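Local coordinates for protein thiol peroxidase (Mycobacterium tuberculosis, PDB 1XVQ) that probably reduces hydrogen peroxide and organic hydroperoxides, to water and alcohols respectively, at the expense of thioredoxin, protecting the cell against oxidative stress, at residues 40-44 with 45-49. Numbering follows the deposited sequence.
Sequences DQFRG and KSVLL
Phe42 and Lys45 close a type II beta turn, in which Lys45 N donates to Phe42 O at 3.0 Å, the N-H...O angle being 151°. Gly44 takes the third position of the turn with a positive phi of 77°, a conformation that glycine adopts readily. Two residues past the turn, Val47 points back at Phe42, and its CG2 methyl packs 3.6 Å from Phe42 CB and also lies close to Phe42 CG, at the root of the ring. The two side chains cross at about a right angle; CG2 is the branch that meets Phe42 because it stands beside the backbone N, while CG1 is anti to it (chi1 180°). On the ring itself, Gln41 CB lies over one face, displaced toward the rim. Lys45 runs extended from CG onward, away from the turn. The turn leads from the 3-10 segment that includes Asp40 and Gln41 into strand 47-51 of the thioredoxin-fold sheet, where the Val47 backbone hydrogen-bonds to Ile135 of the antiparallel strand 131-135, Phe42 touches Thr77 of strand 77-78, and Leu48 reaches Phe67 and Ala71 of helix 62-73.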
loop_
_atom_site.group_PDB
_atom_site.type_symbol
_atom_site.label_atom_id
_atom_site.label_comp_id
_atom_site.label_asym_id
_atom_site.label_seq_id
_atom_site.Cartn_x
_atom_site.Cartn_y
_atom_site.Cartn_z
ATOM N N ASP A 40 13.342 -3.287 7.737
ATOM C CA ASP A 40 14.655 -3.915 7.754
ATOM C C ASP A 40 14.537 -5.410 7.465
ATOM O O ASP A 40 15.480 -6.021 6.970
ATOM C CB ASP A 40 15.324 -3.670 9.101
ATOM C CG ASP A 40 15.635 -2.203 9.329
ATOM O OD1 ASP A 40 15.799 -1.817 10.508
ATOM O OD2 ASP A 40 15.722 -1.444 8.335
ATOM N N GLN A 41 13.367 -5.985 7.758
ATOM C CA GLN A 41 13.099 -7.404 7.518
ATOM C C GLN A 41 13.095 -7.784 6.028
ATOM O O GLN A 41 13.213 -8.967 5.671
ATOM C CB GLN A 41 11.756 -7.789 8.137
ATOM C CG GLN A 41 11.687 -7.521 9.642
ATOM C CD GLN A 41 10.295 -7.749 10.248
ATOM O OE1 GLN A 41 10.121 -7.678 11.468
ATOM N NE2 GLN A 41 9.304 -8.016 9.398
ATOM N N PHE A 42 12.955 -6.792 5.156
ATOM C CA PHE A 42 12.931 -7.053 3.726
ATOM C C PHE A 42 14.183 -6.590 2.998
ATOM O O PHE A 42 14.180 -6.392 1.785
ATOM C CB PHE A 42 11.682 -6.425 3.117
ATOM C CG PHE A 42 10.419 -6.866 3.803
ATOM C CD1 PHE A 42 9.859 -6.092 4.813
ATOM C CD2 PHE A 42 9.839 -8.090 3.492
ATOM C CE1 PHE A 42 8.740 -6.529 5.506
ATOM C CE2 PHE A 42 8.722 -8.541 4.178
ATOM C CZ PHE A 42 8.168 -7.756 5.192
ATOM N N ARG A 43 15.271 -6.432 3.738
ATOM C CA ARG A 43 16.508 -6.017 3.097
ATOM C C ARG A 43 16.854 -7.058 2.006
ATOM O O ARG A 43 16.693 -8.271 2.213
ATOM C CB ARG A 43 17.619 -5.907 4.144
ATOM C CG ARG A 43 18.907 -5.334 3.593
ATOM C CD ARG A 43 19.834 -4.802 4.687
ATOM N NE ARG A 43 21.137 -4.476 4.117
ATOM C CZ ARG A 43 22.088 -5.372 3.856
ATOM N NH1 ARG A 43 21.888 -6.654 4.131
ATOM N NH2 ARG A 43 23.227 -4.995 3.289
ATOM N N GLY A 44 17.290 -6.576 0.841
ATOM C CA GLY A 44 17.648 -7.459 -0.268
ATOM C C GLY A 44 16.506 -8.075 -1.061
ATOM O O GLY A 44 16.719 -8.847 -2.009
ATOM N N LYS A 45 15.280 -7.717 -0.712
ATOM C CA LYS A 45 14.116 -8.273 -1.383
ATOM C C LYS A 45 13.257 -7.171 -1.990
ATOM O O LYS A 45 13.181 -6.092 -1.432
ATOM C CB LYS A 45 13.245 -9.019 -0.377
ATOM C CG LYS A 45 13.918 -10.164 0.342
ATOM C CD LYS A 45 12.902 -10.820 1.273
ATOM C CE LYS A 45 13.418 -12.124 1.847
ATOM N NZ LYS A 45 12.311 -12.803 2.568
ATOM N N SER A 46 12.650 -7.434 -3.144
ATOM C CA SER A 46 11.756 -6.436 -3.728
ATOM C C SER A 46 10.463 -6.509 -2.931
ATOM O O SER A 46 10.052 -7.579 -2.456
ATOM C CB SER A 46 11.505 -6.720 -5.213
ATOM O OG SER A 46 11.037 -8.048 -5.404
ATOM N N VAL A 47 9.822 -5.360 -2.752
ATOM C CA VAL A 47 8.605 -5.297 -1.973
ATOM C C VAL A 47 7.541 -4.494 -2.686
ATOM O O VAL A 47 7.809 -3.410 -3.210
ATOM C CB VAL A 47 8.855 -4.614 -0.598
ATOM C CG1 VAL A 47 7.563 -4.550 0.215
ATOM C CG2 VAL A 47 9.898 -5.401 0.185
ATOM N N LEU A 48 6.339 -5.048 -2.707
ATOM C CA LEU A 48 5.194 -4.356 -3.294
ATOM C C LEU A 48 4.307 -3.917 -2.129
ATOM O O LEU A 48 3.803 -4.764 -1.391
ATOM C CB LEU A 48 4.374 -5.292 -4.210
ATOM C CG LEU A 48 2.937 -4.775 -4.488
ATOM C CD1 LEU A 48 3.052 -3.465 -5.227
ATOM C CD2 LEU A 48 2.104 -5.800 -5.300
ATOM N N LEU A 49 4.161 -2.600 -1.927
ATOM C CA LEU A 49 3.258 -2.087 -0.902
ATOM C C LEU A 49 1.968 -1.784 -1.664
ATOM O O LEU A 49 1.916 -0.845 -2.474
ATOM C CB LEU A 49 3.788 -0.789 -0.281
ATOM C CG LEU A 49 5.176 -0.900 0.341
ATOM C CD1 LEU A 49 5.645 0.513 0.761
ATOM C CD2 LEU A 49 5.112 -1.856 1.539
HETATM O O HOH W 1 11.265 -11.566 4.514
#